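Long-range contacts in SAR-endolysin (Enterobacteria phage P1, PDB 1XJU), which hydrolyses the glycosidic backbone of host peptidoglycan once released from the inner membrane, helping to lyse the cell: residues H124-V129 with R142-R147; V119-H124 with Q148-G153. All blocks are in the same frame, centred on the assembly; numbering follows the deposited sequence.

Contact 1 of 2, residues H124-V129 with R142-R147; sequences HLPDFV and RREKER
In the helical part of this phage-lysozyme (glycosyl hydrolase 24) fold, the loop 124-129, with its 3-10 turn 125-127, is held against helix 137-151 where Leu125, Pro126 and Phe128 meet Arg143, Glu146 and Arg147. Pro126 and Arg143 come close in the backbone, CA to CA 5.0 Å, with Pro126 CA on Arg143 CB. In Arg143, chi2 (-64°) lays CD against the turn, 3.0 Å from Leu125 O, and chi3 (88°) turns NE back toward Glu146; Val129 CG1 slides past Arg143 CG in the opposite direction. Arg142, Arg143 and Glu146 form a salt-bridge network: Arg143 NE and NH1 grip the Glu146 carboxylate side-on, NE to OE2 at 2.7 Å and NH1 to OE1 at 3.0 Å. Glu146 OE1 also accepts from Arg142 NE and is hydrogen-bonded to Ser83 OG of helix 75-88, which probably helps to balance the buried carboxylate; Arg143 NH1 also bonds Asn87 OD1. Leu125 crosses Glu146 at about a right angle, CD2 3.8 Å from OE2. Pro126 CG rests 3.7 Å from Arg147 NH2. In the guanidinium plane, Arg143 NH2 donates to Phe128 O at 3.1 Å, N-H...O 158°, nearly along the C=O axis.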
loop_
_atom_site.group_PDB
_atom_site.type_symbol
_atom_site.label_atom_id
_atom_site.label_comp_id
_atom_site.label_asym_id
_atom_site.label_seq_id
_atom_site.Cartn_x
_atom_site.Cartn_y
_atom_site.Cartn_z
ATOM N N HIS A 124 -6.064 8.485 6.284
ATOM C CA HIS A 124 -6.361 8.363 4.860
ATOM C C HIS A 124 -6.000 7.033 4.252
ATOM O O HIS A 124 -6.205 6.854 3.038
ATOM C CB HIS A 124 -5.744 9.512 4.098
ATOM C CG HIS A 124 -6.535 10.777 4.248
ATOM N ND1 HIS A 124 -7.618 11.071 3.433
ATOM C CD2 HIS A 124 -6.471 11.774 5.166
ATOM C CE1 HIS A 124 -8.156 12.218 3.816
ATOM N NE2 HIS A 124 -7.491 12.649 4.871
ATOM N N LEU A 125 -5.469 6.088 5.019
ATOM C CA LEU A 125 -5.190 4.763 4.468
ATOM C C LEU A 125 -6.451 4.177 3.837
ATOM O O LEU A 125 -6.360 3.574 2.754
ATOM C CB LEU A 125 -4.560 3.853 5.548
ATOM C CG LEU A 125 -3.038 4.081 5.646
ATOM C CD1 LEU A 125 -2.525 3.543 6.930
ATOM C CD2 LEU A 125 -2.329 3.395 4.485
ATOM N N PRO A 126 -7.630 4.278 4.460
ATOM C CA PRO A 126 -8.828 3.710 3.822
ATOM C C PRO A 126 -9.283 4.442 2.580
ATOM O O PRO A 126 -10.358 4.052 2.006
ATOM C CB PRO A 126 -9.885 3.699 4.962
ATOM C CG PRO A 126 -9.014 3.736 6.200
ATOM C CD PRO A 126 -7.898 4.680 5.862
ATOM N N ASP A 127 -8.548 5.377 2.036
ATOM C CA ASP A 127 -8.842 5.980 0.741
ATOM C C ASP A 127 -8.417 5.057 -0.402
ATOM O O ASP A 127 -8.688 5.393 -1.586
ATOM C CB ASP A 127 -8.106 7.307 0.494
ATOM C CG ASP A 127 -8.526 8.403 1.422
ATOM O OD1 ASP A 127 -9.588 8.231 2.111
ATOM O OD2 ASP A 127 -7.895 9.453 1.382
ATOM N N PHE A 128 -7.740 3.949 -0.109
ATOM C CA PHE A 128 -7.185 3.101 -1.175
ATOM C C PHE A 128 -7.749 1.698 -1.116
ATOM O O PHE A 128 -7.110 0.792 -0.594
ATOM C CB PHE A 128 -5.644 3.103 -1.098
ATOM C CG PHE A 128 -5.080 4.492 -1.173
ATOM C CD1 PHE A 128 -4.914 5.245 -0.010
ATOM C CD2 PHE A 128 -4.887 5.119 -2.399
ATOM C CE1 PHE A 128 -4.560 6.582 -0.120
ATOM C CE2 PHE A 128 -4.519 6.410 -2.490
ATOM C CZ PHE A 128 -4.365 7.139 -1.343
ATOM N N VAL A 129 -8.961 1.533 -1.604
ATOM C CA VAL A 129 -9.671 0.286 -1.479
ATOM C C VAL A 129 -10.160 -0.245 -2.810
ATOM O O VAL A 129 -10.968 -1.198 -2.835
ATOM C CB VAL A 129 -10.848 0.407 -0.452
ATOM C CG1 VAL A 129 -10.291 0.744 0.904
ATOM C CG2 VAL A 129 -11.884 1.419 -0.927
ATOM N N ARG A 142 -8.022 -4.449 5.020
ATOM C CA ARG A 142 -6.577 -4.288 5.046
ATOM C C ARG A 142 -6.223 -2.873 5.436
ATOM O O ARG A 142 -5.345 -2.706 6.290
ATOM C CB ARG A 142 -6.037 -4.689 3.681
ATOM C CG ARG A 142 -4.574 -4.502 3.488
ATOM C CD ARG A 142 -3.718 -5.232 4.480
ATOM N NE ARG A 142 -2.271 -5.123 4.092
ATOM C CZ ARG A 142 -1.593 -5.939 3.284
ATOM N NH1 ARG A 142 -2.157 -7.091 2.894
ATOM N NH2 ARG A 142 -0.323 -5.718 2.974
ATOM N N ARG A 143 -6.786 -1.902 4.758
ATOM C CA ARG A 143 -6.474 -0.491 5.059
ATOM C C ARG A 143 -6.809 -0.136 6.497
ATOM O O ARG A 143 -6.076 0.626 7.144
ATOM C CB ARG A 143 -7.193 0.435 4.122
ATOM C CG ARG A 143 -6.754 0.364 2.649
ATOM C CD ARG A 143 -5.351 0.767 2.340
ATOM N NE ARG A 143 -4.391 -0.302 2.432
ATOM C CZ ARG A 143 -4.203 -1.204 1.468
ATOM N NH1 ARG A 143 -3.253 -2.090 1.585
ATOM N NH2 ARG A 143 -5.001 -1.211 0.405
ATOM N N GLU A 144 -7.912 -0.655 7.014
ATOM C CA GLU A 144 -8.298 -0.342 8.408
ATOM C C GLU A 144 -7.357 -0.969 9.384
ATOM O O GLU A 144 -6.973 -0.349 10.399
ATOM C CB GLU A 144 -9.759 -0.728 8.648
ATOM C CG GLU A 144 -10.715 0.095 7.795
ATOM C CD GLU A 144 -12.159 -0.368 7.806
ATOM O OE1 GLU A 144 -12.408 -1.451 8.361
ATOM O OE2 GLU A 144 -13.025 0.349 7.212
ATOM N N LYS A 145 -6.896 -2.168 9.136
ATOM C CA LYS A 145 -5.922 -2.778 9.991
ATOM C C LYS A 145 -4.566 -2.036 9.940
ATOM O O LYS A 145 -3.927 -1.790 10.979
ATOM C CB LYS A 145 -5.696 -4.246 9.631
ATOM C CG LYS A 145 -6.860 -5.123 9.945
ATOM C CD LYS A 145 -6.662 -6.535 9.550
ATOM C CE LYS A 145 -7.922 -7.330 9.876
ATOM N NZ LYS A 145 -8.266 -7.441 11.317
ATOM N N GLU A 146 -4.134 -1.627 8.767
ATOM C CA GLU A 146 -2.960 -0.785 8.678
ATOM C C GLU A 146 -3.146 0.514 9.438
ATOM O O GLU A 146 -2.199 0.959 10.133
ATOM C CB GLU A 146 -2.618 -0.490 7.196
ATOM C CG GLU A 146 -2.134 -1.676 6.392
ATOM C CD GLU A 146 -2.156 -1.399 4.923
ATOM O OE1 GLU A 146 -1.709 -2.340 4.153
ATOM O OE2 GLU A 146 -2.697 -0.375 4.512
ATOM N N ARG A 147 -4.297 1.137 9.341
ATOM C CA ARG A 147 -4.556 2.393 10.033
ATOM C C ARG A 147 -4.423 2.234 11.533
ATOM O O ARG A 147 -3.830 3.080 12.183
ATOM C CB ARG A 147 -5.913 2.933 9.641
ATOM C CG ARG A 147 -6.418 4.093 10.478
ATOM C CD ARG A 147 -7.827 4.502 10.156
ATOM N NE ARG A 147 -8.767 3.512 10.707
ATOM C CZ ARG A 147 -10.060 3.388 10.340
ATOM N NH1 ARG A 147 -10.780 2.392 10.847
ATOM N NH2 ARG A 147 -10.630 4.213 9.464
#

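Contact 2 of 2, residues V119-H124 with Q148-G153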
loop_
_atom_site.group_PDB
_atom_site.type_symbol
_atom_site.label_atom_id
_atom_site.label_comp_id
_atom_site.label_asym_id
_atom_site.label_seq_id
_atom_site.Cartn_x
_atom_site.Cartn_y
_atom_site.Cartn_z
ATOM N N VAL A 119 -0.953 11.295 12.041
ATOM C CA VAL A 119 -2.318 10.903 12.316
ATOM C C VAL A 119 -3.222 11.122 11.094
ATOM O O VAL A 119 -3.964 10.225 10.689
ATOM C CB VAL A 119 -2.904 11.618 13.571
ATOM C CG1 VAL A 119 -4.393 11.407 13.652
ATOM C CG2 VAL A 119 -2.200 11.105 14.788
ATOM N N ASN A 120 -3.135 12.297 10.509
ATOM C CA ASN A 120 -3.981 12.564 9.369
ATOM C C ASN A 120 -3.645 11.623 8.194
ATOM O O ASN A 120 -4.539 11.148 7.459
ATOM C CB ASN A 120 -3.851 14.011 8.896
ATOM C CG ASN A 120 -4.335 15.011 9.920
ATOM O OD1 ASN A 120 -5.143 14.658 10.813
ATOM N ND2 ASN A 120 -3.951 16.298 9.738
ATOM N N MET A 121 -2.361 11.397 7.987
ATOM C CA MET A 121 -1.875 10.442 6.976
ATOM C C MET A 121 -2.515 9.058 7.217
ATOM O O MET A 121 -3.126 8.454 6.316
ATOM C CB MET A 121 -0.371 10.403 6.996
ATOM C CG MET A 121 0.218 9.415 5.997
ATOM S SD MET A 121 1.974 9.091 6.334
ATOM C CE MET A 121 1.869 8.095 7.851
ATOM N N CYS A 122 -2.358 8.536 8.412
ATOM C CA CYS A 122 -2.905 7.240 8.776
ATOM C C CYS A 122 -4.382 7.166 8.503
ATOM O O CYS A 122 -4.913 6.109 8.029
ATOM C CB CYS A 122 -2.683 6.976 10.281
ATOM S SG CYS A 122 -0.966 6.853 10.866
ATOM N N ASN A 123 -5.086 8.236 8.837
ATOM C CA ASN A 123 -6.523 8.254 8.660
ATOM C C ASN A 123 -6.976 8.260 7.216
ATOM O O ASN A 123 -8.150 8.033 6.955
ATOM C CB ASN A 123 -7.133 9.403 9.445
ATOM C CG ASN A 123 -7.201 9.099 10.921
ATOM O OD1 ASN A 123 -7.268 7.954 11.330
ATOM N ND2 ASN A 123 -7.150 10.141 11.737
ATOM N N HIS A 124 -6.064 8.485 6.284
ATOM C CA HIS A 124 -6.361 8.363 4.860
ATOM C C HIS A 124 -6.000 7.033 4.252
ATOM O O HIS A 124 -6.205 6.854 3.038
ATOM C CB HIS A 124 -5.744 9.512 4.098
ATOM C CG HIS A 124 -6.535 10.777 4.248
ATOM N ND1 HIS A 124 -7.618 11.071 3.433
ATOM C CD2 HIS A 124 -6.471 11.774 5.166
ATOM C CE1 HIS A 124 -8.156 12.218 3.816
ATOM N NE2 HIS A 124 -7.491 12.649 4.871
ATOM N N GLN A 148 -4.936 1.161 12.086
ATOM C CA GLN A 148 -4.814 0.978 13.523
ATOM C C GLN A 148 -3.386 0.777 13.948
ATOM O O GLN A 148 -3.004 1.321 15.017
ATOM C CB GLN A 148 -5.721 -0.123 13.970
ATOM C CG GLN A 148 -7.229 0.256 13.776
ATOM C CD GLN A 148 -7.632 1.721 14.228
ATOM O OE1 GLN A 148 -7.952 2.578 13.384
ATOM N NE2 GLN A 148 -7.595 1.991 15.545
ATOM N N LEU A 149 -2.601 0.046 13.180
ATOM C CA LEU A 149 -1.185 -0.028 13.471
ATOM C C LEU A 149 -0.531 1.355 13.407
ATOM O O LEU A 149 0.175 1.772 14.326
ATOM C CB LEU A 149 -0.476 -0.975 12.508
ATOM C CG LEU A 149 1.038 -0.973 12.607
ATOM C CD1 LEU A 149 1.521 -1.376 14.008
ATOM C CD2 LEU A 149 1.634 -1.934 11.555
ATOM N N CYS A 150 -0.810 2.064 12.323
ATOM C CA CYS A 150 -0.236 3.361 12.043
ATOM C C CYS A 150 -0.440 4.325 13.204
ATOM O O CYS A 150 0.471 5.075 13.570
ATOM C CB CYS A 150 -0.919 3.834 10.754
ATOM S SG CYS A 150 -0.216 5.243 9.876
ATOM N N LEU A 151 -1.637 4.318 13.781
ATOM C CA LEU A 151 -2.017 5.267 14.825
ATOM C C LEU A 151 -1.489 4.871 16.180
ATOM O O LEU A 151 -1.569 5.694 17.126
ATOM C CB LEU A 151 -3.529 5.352 14.924
ATOM C CG LEU A 151 -4.240 5.984 13.741
ATOM C CD1 LEU A 151 -5.738 5.751 13.827
ATOM C CD2 LEU A 151 -3.907 7.442 13.718
ATOM N N THR A 152 -0.966 3.668 16.347
ATOM C CA THR A 152 -0.559 3.200 17.683
ATOM C C THR A 152 0.659 3.981 18.155
ATOM O O THR A 152 1.725 3.979 17.516
ATOM C CB THR A 152 -0.245 1.729 17.619
ATOM O OG1 THR A 152 -1.439 0.993 17.266
ATOM C CG2 THR A 152 0.234 1.163 18.962
ATOM N N GLY A 153 0.489 4.652 19.287
ATOM C CA GLY A 153 1.476 5.598 19.834
ATOM C C GLY A 153 1.268 7.043 19.469
ATOM O O GLY A 153 1.932 7.938 20.015
#
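Cys122 and Cys150 form a disulfide that staples helix 118-123 to the C-terminal end of helix 137-151, and Leu151 packs beside it. The bridge lies away from the active-site residues and is distinct from the Cys16-Cys23 disulfide of the inactive form. From Cys122 it starts at CB, which touches Leu151 CD2 at 3.7 Å. Next comes SG, set anti to the Cys122 carbonyl carbon (chi1 -63°) and bonded to Cys150 SG at 2.0 Å. The C-S-S-C torsion is -77°, near the right angle that a relaxed disulfide prefers. On the other half, Cys150 SG stands anti to its own backbone N, and Met121 CE comes to 4.1 Å from that sulfur. Leu151 fills the adjoining side with its two methyls: CD2 also meets Val119 CG1 at 4.0 Å, and CD1 lies 3.7 Å from Asn123 OD1, the leucine crossing both the valine and the asparagine at about a right angle. No hydrogen bond joins the two segments; the contact is the disulfide and side-chain packing, mostly apolar. Around the bridge, Cys150 rests on Ala77 and Ala80 of helix 75-88, Met121 reaches Ile109 and Ala113 of helix 108-114, and Leu154 touches both Val119 and Cys122.

How the contacts relate
The centres of contacts 1 and 2 lie about 9 Å apart, on the same side of the chain's centre, and both use helix 137-151. Along the chain, 119-124 runs into 124-129 through the shared His124, then come the hairpin strands 130-131 and 134-135, and the chain returns in helix 137-151, through 142-147 and then 148-151 with the loop beyond. Contact 1 is thus nested inside the loop that the disulfide of contact 2 closes. The two also touch directly: Arg147 CG packs 3.5 Å from Cys122 O, and Leu125 CD1 4.1 Å from Cys150 SG. Together they fasten one chain excursion to neighbouring parts of one helix, covalently near its C-terminal end and by polar and apolar contacts farther back.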